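Local coordinates for hypothetical protein (PDB 4QRL) that is of unknown function but has a lipocalin-like beta-barrel fold, which in relatives often binds small hydrophobic ligands, at residues Asp8-Gln19 with Asp96-Leu104; Asn34-Ala42 with Thr52-Leu60. All coordinates share one frame; numbering follows the deposited sequence. Where two conformers were deposited one is given.

Both contacts belong to one antiparallel eight-stranded barrel. Interaction 1 (Asp8-Gln19 with Asp96-Leu104) joins parts far apart in the chain. Strand 11-19 and the residues before it pack against the 89-97/101-106 hairpin without pairing with it. This is a surface contact in which only Trp13 and Leu102 are buried. It relies on an indole, leucines and turn carbonyls, with no clear direct hydrogen bond. Interaction 2 (Asn34-Ala42 with Thr52-Leu60) joins neighbours in sequence. It is partly buried, with five buried residues, and held by a ladder of backbone hydrogen bonds plus aromatic packing. The two meet where strands 11-19 and 25-36 pair: Gly11 N lies 3.0 Å from Phe35 O, and the rings of Trp13 and Phe35 touch.

Interaction 1: residues Asp8-Gln19 with Asp96-Leu104; sequences DLAGKWQLRQYQ and DLSYSSLRL
The edge of the Trp13 indole faces two backbone carbonyls of the turn after Leu97, Ser98 O and Ser100 O. Ser98 O lies 3.4 Å from Trp13 CH2. Leu102 covers one face: its CB sits 3.7 Å from the centroid of the six-membered ring, a CH-pi contact 15° off the normal. With CG beside the backbone N and anti to the carbonyl carbon (chi1 -67°), the indole turns back toward Leu9. There Trp13 NE1 donates to Leu9 O at 2.8 Å, almost straight at 178° and in the ring plane. Leu9 CD1 meets Leu102 CD2 at 3.9 Å, and Leu97 CD1 meets Trp13 CZ2. An alanine in place of Trp13 would probably open a gap against Leu102 CB and leave Leu9 O without this donor. Beyond the indole, the Asp8 carboxylate packs on the backbone of Ser98 and Tyr99. Its angle to Tyr99 N is too poor for a hydrogen bond. Lys115 ties the same corner by hydrogen bonds to Asp8 O and Tyr99 O. A water donates to Ala10 O and makes a weak bond with Tyr99 OH, bridging the two segments. Apolar and CH-pi packing thus carry most of the contact around the indole, whose N-H is satisfied within its own segment.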
loop_
_atom_site.group_PDB
_atom_site.type_symbol
_atom_site.label_atom_id
_atom_site.label_comp_id
_atom_site.label_asym_id
_atom_site.label_seq_id
_atom_site.Cartn_x
_atom_site.Cartn_y
_atom_site.Cartn_z
ATOM N N ASP A 8 8.580 -13.288 3.662
ATOM C CA ASP A 8 8.836 -12.404 2.501
ATOM C C ASP A 8 8.174 -11.033 2.633
ATOM O O ASP A 8 8.676 -10.071 2.059
ATOM C CB ASP A 8 8.331 -13.054 1.204
ATOM C CG ASP A 8 9.194 -14.191 0.686
ATOM O OD1 ASP A 8 10.328 -14.350 1.179
ATOM O OD2 ASP A 8 8.733 -14.910 -0.204
ATOM N N LEU A 9 7.010 -10.969 3.266
ATOM C CA LEU A 9 6.233 -9.735 3.358
ATOM C C LEU A 9 6.915 -8.680 4.227
ATOM O O LEU A 9 6.780 -7.490 3.938
ATOM C CB LEU A 9 4.799 -10.000 3.873
ATOM C CG LEU A 9 3.824 -8.810 3.772
ATOM C CD1 LEU A 9 3.597 -8.368 2.315
ATOM C CD2 LEU A 9 2.501 -9.120 4.472
ATOM N N ALA A 10 7.629 -9.114 5.283
ATOM C CA ALA A 10 8.290 -8.237 6.246
ATOM C C ALA A 10 9.274 -7.266 5.608
ATOM O O ALA A 10 10.104 -7.658 4.788
ATOM C CB ALA A 10 8.995 -9.060 7.308
ATOM N N GLY A 11 9.169 -6.007 6.007
ATOM C CA GLY A 11 10.044 -4.940 5.529
ATOM C C GLY A 11 9.359 -3.849 4.739
ATOM O O GLY A 11 8.133 -3.722 4.757
ATOM N N LYS A 12 10.172 -3.101 3.958
ATOM C CA LYS A 12 9.729 -1.941 3.205
ATOM C C LYS A 12 9.658 -2.261 1.738
ATOM O O LYS A 12 10.512 -2.974 1.206
ATOM C CB LYS A 12 10.665 -0.748 3.476
ATOM C CG LYS A 12 10.137 0.568 2.884
ATOM C CD LYS A 12 11.085 1.726 3.222
ATOM C CE LYS A 12 10.582 2.576 4.353
ATOM N NZ LYS A 12 10.606 1.866 5.653
ATOM N N TRP A 13 8.652 -1.702 1.103
ATOM C CA TRP A 13 8.316 -1.948 -0.277
ATOM C C TRP A 13 8.064 -0.668 -1.028
ATOM O O TRP A 13 7.236 0.148 -0.593
ATOM C CB TRP A 13 7.029 -2.798 -0.307
ATOM C CG TRP A 13 7.179 -4.180 0.226
ATOM C CD1 TRP A 13 6.840 -4.625 1.469
ATOM C CD2 TRP A 13 7.549 -5.336 -0.533
ATOM N NE1 TRP A 13 7.104 -5.980 1.573
ATOM C CE2 TRP A 13 7.542 -6.441 0.351
ATOM C CE3 TRP A 13 7.956 -5.535 -1.863
ATOM C CZ2 TRP A 13 7.843 -7.736 -0.081
ATOM C CZ3 TRP A 13 8.378 -6.806 -2.257
ATOM C CH2 TRP A 13 8.324 -7.886 -1.371
ATOM N N GLN A 14 8.750 -0.492 -2.151
ATOM C CA GLN A 14 8.497 0.694 -2.983
ATOM C C GLN A 14 7.378 0.381 -3.942
ATOM O O GLN A 14 7.502 -0.565 -4.709
ATOM C CB GLN A 14 9.752 1.095 -3.776
ATOM C CG GLN A 14 9.464 2.291 -4.718
ATOM C CD GLN A 14 10.619 2.690 -5.582
ATOM O OE1 GLN A 14 11.421 1.863 -6.000
ATOM N NE2 GLN A 14 10.696 3.978 -5.911
ATOM N N LEU A 15 6.302 1.190 -3.930
ATOM C CA LEU A 15 5.207 1.000 -4.888
ATOM C C LEU A 15 5.690 1.625 -6.198
ATOM O O LEU A 15 5.860 2.843 -6.295
ATOM C CB LEU A 15 3.886 1.621 -4.378
ATOM C CG LEU A 15 2.558 1.033 -4.948
ATOM C CD1 LEU A 15 1.357 1.468 -4.092
ATOM C CD2 LEU A 15 2.315 1.472 -6.388
ATOM N N ARG A 16 6.015 0.775 -7.155
ATOM C CA ARG A 16 6.585 1.184 -8.439
ATOM C C ARG A 16 5.574 1.598 -9.461
ATOM O O ARG A 16 5.884 2.409 -10.349
ATOM C CB ARG A 16 7.364 -0.012 -9.057
ATOM C CG ARG A 16 8.572 -0.445 -8.291
ATOM C CD ARG A 16 9.202 -1.613 -9.014
ATOM N NE ARG A 16 9.821 -1.217 -10.276
ATOM C CZ ARG A 16 10.572 -2.021 -11.021
ATOM N NH1 ARG A 16 10.803 -3.272 -10.637
ATOM N NH2 ARG A 16 11.095 -1.583 -12.156
ATOM N N GLN A 17 4.441 0.902 -9.477
ATOM C CA GLN A 17 3.483 1.125 -10.543
ATOM C C GLN A 17 2.072 0.735 -10.153
ATOM O O GLN A 17 1.884 -0.155 -9.331
ATOM C CB GLN A 17 3.919 0.232 -11.746
ATOM C CG GLN A 17 3.196 0.482 -13.053
ATOM C CD GLN A 17 3.552 -0.574 -14.067
ATOM O OE1 GLN A 17 3.511 -1.764 -13.792
ATOM N NE2 GLN A 17 3.940 -0.150 -15.250
ATOM N N TYR A 18 1.079 1.415 -10.753
ATOM C CA TYR A 18 -0.313 1.009 -10.670
ATOM C C TYR A 18 -0.711 0.481 -12.013
ATOM O O TYR A 18 -0.389 1.100 -13.030
ATOM C CB TYR A 18 -1.275 2.134 -10.261
ATOM C CG TYR A 18 -1.272 2.501 -8.799
ATOM C CD1 TYR A 18 -1.798 1.636 -7.842
ATOM C CD2 TYR A 18 -0.851 3.758 -8.381
ATOM C CE1 TYR A 18 -1.837 1.988 -6.497
ATOM C CE2 TYR A 18 -0.881 4.119 -7.041
ATOM C CZ TYR A 18 -1.360 3.224 -6.101
ATOM O OH TYR A 18 -1.414 3.600 -4.787
ATOM N N GLN A 19 -1.455 -0.629 -12.048
ATOM C CA GLN A 19 -1.989 -1.118 -13.318
ATOM C C GLN A 19 -3.477 -1.049 -13.166
ATOM O O GLN A 19 -4.072 -1.842 -12.449
ATOM C CB GLN A 19 -1.489 -2.513 -13.667
ATOM C CG GLN A 19 -0.002 -2.538 -13.929
ATOM C CD GLN A 19 0.469 -3.931 -14.209
ATOM O OE1 GLN A 19 -0.310 -4.894 -14.214
ATOM N NE2 GLN A 19 1.763 -4.069 -14.395
ATOM N N ASP A 96 1.067 -11.897 -6.095
ATOM C CA ASP A 96 2.450 -12.351 -6.084
ATOM C C ASP A 96 3.150 -11.888 -4.860
ATOM O O ASP A 96 2.988 -10.732 -4.452
ATOM C CB ASP A 96 3.239 -11.842 -7.315
ATOM C CG ASP A 96 4.697 -12.275 -7.304
ATOM O OD1 ASP A 96 4.961 -13.476 -7.516
ATOM O OD2 ASP A 96 5.567 -11.421 -7.039
ATOM N N LEU A 97 3.921 -12.801 -4.260
ATOM C CA LEU A 97 4.783 -12.471 -3.150
ATOM C C LEU A 97 6.024 -13.333 -3.191
ATOM O O LEU A 97 5.940 -14.558 -3.163
ATOM C CB LEU A 97 4.103 -12.559 -1.771
ATOM C CG LEU A 97 5.025 -12.418 -0.530
ATOM C CD1 LEU A 97 5.609 -11.011 -0.406
ATOM C CD2 LEU A 97 4.291 -12.822 0.754
ATOM N N SER A 98 7.175 -12.671 -3.220
ATOM C CA SER A 98 8.493 -13.296 -3.081
ATOM C C SER A 98 9.280 -12.330 -2.220
ATOM O O SER A 98 8.775 -11.245 -1.927
ATOM C CB SER A 98 9.138 -13.556 -4.447
ATOM O OG SER A 98 9.547 -12.357 -5.086
ATOM N N TYR A 99 10.492 -12.660 -1.863
ATOM C CA TYR A 99 11.331 -11.751 -1.073
ATOM C C TYR A 99 11.566 -10.385 -1.769
ATOM O O TYR A 99 11.798 -9.396 -1.085
ATOM C CB TYR A 99 12.691 -12.415 -0.809
ATOM C CG TYR A 99 13.482 -11.716 0.269
ATOM C CD1 TYR A 99 13.035 -11.699 1.589
ATOM C CD2 TYR A 99 14.683 -11.075 -0.026
ATOM C CE1 TYR A 99 13.762 -11.059 2.590
ATOM C CE2 TYR A 99 15.433 -10.451 0.975
ATOM C CZ TYR A 99 14.951 -10.420 2.276
ATOM O OH TYR A 99 15.678 -9.809 3.268
ATOM N N SER A 100 11.536 -10.324 -3.114
ATOM C CA SER A 100 11.820 -9.054 -3.788
ATOM C C SER A 100 10.619 -8.442 -4.526
ATOM O O SER A 100 10.683 -7.275 -4.903
ATOM C CB SER A 100 12.984 -9.252 -4.756
ATOM O OG SER A 100 12.639 -10.266 -5.679
ATOM N N SER A 101 9.518 -9.200 -4.702
ATOM C CA SER A 101 8.369 -8.749 -5.477
ATOM C C SER A 101 7.037 -8.913 -4.722
ATOM O O SER A 101 6.813 -9.929 -4.080
ATOM C CB SER A 101 8.298 -9.524 -6.788
ATOM O OG SER A 101 7.077 -9.264 -7.460
ATOM N N LEU A 102 6.160 -7.930 -4.843
ATOM C CA LEU A 102 4.831 -7.938 -4.225
ATOM C C LEU A 102 3.819 -7.341 -5.211
ATOM O O LEU A 102 4.064 -6.276 -5.770
ATOM C CB LEU A 102 4.792 -7.192 -2.871
ATOM C CG LEU A 102 3.404 -7.053 -2.175
ATOM C CD1 LEU A 102 2.816 -8.430 -1.764
ATOM C CD2 LEU A 102 3.484 -6.172 -0.959
ATOM N N ARG A 103 2.710 -8.050 -5.437
ATOM C CA ARG A 103 1.663 -7.611 -6.343
ATOM C C ARG A 103 0.324 -7.763 -5.630
ATOM O O ARG A 103 -0.072 -8.889 -5.256
ATOM C CB ARG A 103 1.729 -8.424 -7.654
ATOM C CG ARG A 103 0.893 -7.886 -8.798
ATOM C CD ARG A 103 0.889 -8.911 -9.914
ATOM N NE ARG A 103 0.140 -8.459 -11.076
ATOM C CZ ARG A 103 0.683 -7.858 -12.130
ATOM N NH1 ARG A 103 1.990 -7.626 -12.171
ATOM N NH2 ARG A 103 -0.075 -7.478 -13.147
ATOM N N LEU A 104 -0.345 -6.627 -5.405
ATOM C CA LEU A 104 -1.628 -6.532 -4.733
ATOM C C LEU A 104 -2.719 -6.163 -5.743
ATOM O O LEU A 104 -2.470 -5.387 -6.659
ATOM C CB LEU A 104 -1.575 -5.492 -3.592
ATOM C CG LEU A 104 -0.589 -5.760 -2.446
ATOM C CD1 LEU A 104 -0.685 -4.669 -1.387
ATOM C CD2 LEU A 104 -0.786 -7.160 -1.828
HETATM O O HOH W 1 13.229 -8.174 4.258
#

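Interaction 2: residues Asn34-Ala42 with Thr52-Leu60; sequences NFQKGSFSA and TTFFGNYSL
Tyr58, on strand 51-61 of the lipocalin-like barrel, packs its ring against the tight turn joining strands 25-36 and 39-45. Strands 39-45 and 51-61 form an antiparallel hairpin. Phe40 and Gly56 exchange two backbone bonds, as do Ala42 and Phe54; Tyr58 N gives a further one to Gly38 O at 2.9 Å. Phe54 N reaches Ala42 O in the carbonyl plane. Phe40 N instead approaches Gly56 O from well above that oxygen's carbonyl plane. Between these pairs, CA-H...O contacts fill in, such as Ser41 CA to Phe54 O at 3.2 Å.

Aromatic packing centres on Tyr58. Its CG sits between the backbone N and the carbonyl carbon (chi1 73°), which brings the ring across the turn. Phe35 CD1 points at one face in a T-shaped stack, with centroids 5.1 Å apart and planes at 89°. Gly38 CA lies over the opposite face, a CH-pi contact 4.0 Å from the centroid. Phe40 CB and Ser39 O lie at the ring edge. Phe35 also meets Trp13, and Phe40 packs on Ile67 and Leu69 of the following strand.

Glycines suit the close approach. Gly38 takes backbone angles that call for glycine, in a type I' turn from Gln36 to Ser39. A CB at Gly56 would lie on the same face of the sheet as Phe40, close to its ring.

One side-chain hydrogen bond completes the turn: Gly38 N points straight at Tyr58 OH, 3.2 Å away, with an angle of 179°.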
loop_
_atom_site.group_PDB
_atom_site.type_symbol
_atom_site.label_atom_id
_atom_site.label_comp_id
_atom_site.label_asym_id
_atom_site.label_seq_id
_atom_site.Cartn_x
_atom_site.Cartn_y
_atom_site.Cartn_z
ATOM N N ASN A 34 5.203 -0.467 4.463
ATOM C CA ASN A 34 6.042 -1.197 5.389
ATOM C C ASN A 34 5.172 -2.125 6.212
ATOM O O ASN A 34 4.082 -1.729 6.675
ATOM C CB ASN A 34 6.780 -0.186 6.275
ATOM C CG ASN A 34 7.853 -0.791 7.105
ATOM O OD1 ASN A 34 7.644 -1.178 8.262
ATOM N ND2 ASN A 34 9.023 -0.882 6.520
ATOM N N PHE A 35 5.605 -3.382 6.313
ATOM C CA PHE A 35 4.901 -4.431 7.051
ATOM C C PHE A 35 5.808 -4.956 8.152
ATOM O O PHE A 35 6.889 -5.475 7.859
ATOM C CB PHE A 35 4.481 -5.579 6.100
ATOM C CG PHE A 35 3.632 -5.150 4.925
ATOM C CD1 PHE A 35 2.246 -5.091 5.030
ATOM C CD2 PHE A 35 4.215 -4.868 3.688
ATOM C CE1 PHE A 35 1.461 -4.686 3.940
ATOM C CE2 PHE A 35 3.433 -4.425 2.609
ATOM C CZ PHE A 35 2.060 -4.403 2.714
ATOM N N GLN A 36 5.379 -4.849 9.421
ATOM C CA GLN A 36 6.216 -5.399 10.485
ATOM C C GLN A 36 5.360 -6.049 11.572
ATOM O O GLN A 36 4.828 -5.337 12.422
ATOM C CB GLN A 36 7.142 -4.328 11.104
ATOM C CG GLN A 36 8.312 -3.845 10.213
ATOM C CD GLN A 36 9.415 -4.860 9.953
ATOM O OE1 GLN A 36 9.512 -5.913 10.594
ATOM N NE2 GLN A 36 10.306 -4.538 9.024
ATOM N N LYS A 37 5.218 -7.389 11.511
ATOM C CA LYS A 37 4.477 -8.239 12.468
ATOM C C LYS A 37 3.112 -7.613 12.833
ATOM O O LYS A 37 2.838 -7.357 14.014
ATOM C CB LYS A 37 5.317 -8.494 13.737
ATOM C CG LYS A 37 6.713 -9.047 13.431
ATOM C CD LYS A 37 7.462 -9.506 14.680
ATOM C CE LYS A 37 8.705 -10.303 14.337
ATOM N NZ LYS A 37 8.421 -11.409 13.369
ATOM N N GLY A 38 2.292 -7.352 11.812
ATOM C CA GLY A 38 0.963 -6.769 12.000
ATOM C C GLY A 38 0.895 -5.267 11.864
ATOM O O GLY A 38 -0.162 -4.738 11.525
ATOM N N SER A 39 1.999 -4.552 12.135
ATOM C CA SER A 39 2.037 -3.097 11.977
ATOM C C SER A 39 2.249 -2.685 10.521
ATOM O O SER A 39 3.130 -3.204 9.835
ATOM C CB SER A 39 3.165 -2.482 12.817
ATOM O OG SER A 39 2.837 -2.390 14.190
ATOM N N PHE A 40 1.413 -1.774 10.052
ATOM C CA PHE A 40 1.494 -1.231 8.717
ATOM C C PHE A 40 1.803 0.244 8.790
ATOM O O PHE A 40 1.266 0.968 9.641
ATOM C CB PHE A 40 0.156 -1.427 7.955
ATOM C CG PHE A 40 0.169 -0.791 6.585
ATOM C CD1 PHE A 40 0.758 -1.443 5.499
ATOM C CD2 PHE A 40 -0.425 0.457 6.369
ATOM C CE1 PHE A 40 0.723 -0.874 4.219
ATOM C CE2 PHE A 40 -0.419 1.042 5.101
ATOM C CZ PHE A 40 0.139 0.368 4.028
ATOM N N SER A 41 2.620 0.699 7.864
ATOM C CA SER A 41 2.882 2.102 7.716
ATOM C C SER A 41 3.195 2.372 6.253
ATOM O O SER A 41 3.657 1.482 5.540
ATOM C CB SER A 41 3.984 2.586 8.662
ATOM O OG SER A 41 5.233 1.947 8.487
ATOM N N ALA A 42 2.836 3.566 5.790
ATOM C CA ALA A 42 3.120 4.002 4.410
ATOM C C ALA A 42 3.739 5.378 4.448
ATOM O O ALA A 42 3.191 6.288 5.072
ATOM C CB ALA A 42 1.864 4.001 3.555
ATOM N N THR A 52 5.086 12.413 4.588
ATOM C CA THR A 52 3.835 12.137 5.290
ATOM C C THR A 52 3.770 10.633 5.549
ATOM O O THR A 52 4.050 9.844 4.640
ATOM C CB THR A 52 2.642 12.679 4.480
ATOM O OG1 THR A 52 2.531 14.075 4.734
ATOM C CG2 THR A 52 1.324 12.020 4.847
ATOM N N THR A 53 3.453 10.229 6.781
ATOM C CA THR A 53 3.362 8.804 7.096
ATOM C C THR A 53 1.955 8.484 7.575
ATOM O O THR A 53 1.380 9.211 8.404
ATOM C CB THR A 53 4.415 8.361 8.132
ATOM O OG1 THR A 53 5.697 8.884 7.778
ATOM C CG2 THR A 53 4.500 6.822 8.289
ATOM N N PHE A 54 1.405 7.406 7.031
ATOM C CA PHE A 54 0.120 6.859 7.427
ATOM C C PHE A 54 0.393 5.603 8.244
ATOM O O PHE A 54 1.320 4.855 7.939
ATOM C CB PHE A 54 -0.755 6.549 6.217
ATOM C CG PHE A 54 -1.034 7.757 5.360
ATOM C CD1 PHE A 54 -0.171 8.112 4.328
ATOM C CD2 PHE A 54 -2.157 8.551 5.594
ATOM C CE1 PHE A 54 -0.431 9.244 3.533
ATOM C CE2 PHE A 54 -2.410 9.688 4.807
ATOM C CZ PHE A 54 -1.561 10.005 3.767
ATOM N N PHE A 55 -0.426 5.346 9.250
ATOM C CA PHE A 55 -0.217 4.188 10.116
ATOM C C PHE A 55 -1.458 3.346 10.196
ATOM O O PHE A 55 -2.579 3.855 10.130
ATOM C CB PHE A 55 0.187 4.624 11.539
ATOM C CG PHE A 55 1.516 5.329 11.609
ATOM C CD1 PHE A 55 1.600 6.707 11.429
ATOM C CD2 PHE A 55 2.691 4.613 11.841
ATOM C CE1 PHE A 55 2.831 7.359 11.497
ATOM C CE2 PHE A 55 3.922 5.263 11.896
ATOM C CZ PHE A 55 3.979 6.636 11.730
ATOM N N GLY A 56 -1.232 2.065 10.401
ATOM C CA GLY A 56 -2.312 1.110 10.530
ATOM C C GLY A 56 -1.829 -0.268 10.900
ATOM O O GLY A 56 -0.759 -0.453 11.493
ATOM N N ASN A 57 -2.678 -1.226 10.593
ATOM C CA ASN A 57 -2.431 -2.634 10.827
ATOM C C ASN A 57 -2.795 -3.409 9.594
ATOM O O ASN A 57 -3.536 -2.922 8.749
ATOM C CB ASN A 57 -3.273 -3.110 12.015
ATOM C CG ASN A 57 -2.726 -2.677 13.332
ATOM O OD1 ASN A 57 -1.984 -3.398 14.016
ATOM N ND2 ASN A 57 -3.094 -1.496 13.715
ATOM N N TYR A 58 -2.331 -4.652 9.535
ATOM C CA TYR A 58 -2.687 -5.581 8.485
ATOM C C TYR A 58 -2.818 -6.980 9.086
ATOM O O TYR A 58 -2.213 -7.304 10.110
ATOM C CB TYR A 58 -1.686 -5.547 7.314
ATOM C CG TYR A 58 -0.362 -6.190 7.670
ATOM C CD1 TYR A 58 0.635 -5.463 8.325
ATOM C CD2 TYR A 58 -0.118 -7.537 7.391
ATOM C CE1 TYR A 58 1.837 -6.066 8.706
ATOM C CE2 TYR A 58 1.079 -8.152 7.776
ATOM C CZ TYR A 58 2.065 -7.400 8.398
ATOM O OH TYR A 58 3.220 -8.000 8.831
ATOM N N SER A 59 -3.619 -7.794 8.432
ATOM C CA SER A 59 -3.842 -9.191 8.782
ATOM C C SER A 59 -3.877 -9.990 7.488
ATOM O O SER A 59 -4.124 -9.423 6.398
ATOM C CB SER A 59 -5.108 -9.389 9.619
ATOM O OG SER A 59 -6.300 -9.072 8.918
ATOM N N LEU A 60 -3.557 -11.285 7.598
ATOM C CA LEU A 60 -3.497 -12.193 6.456
ATOM C C LEU A 60 -4.522 -13.306 6.609
ATOM O O LEU A 60 -4.716 -13.804 7.708
ATOM C CB LEU A 60 -2.072 -12.794 6.338
ATOM C CG LEU A 60 -0.887 -11.789 6.367
ATOM C CD1 LEU A 60 0.461 -12.522 6.463
ATOM C CD2 LEU A 60 -0.928 -10.840 5.155
#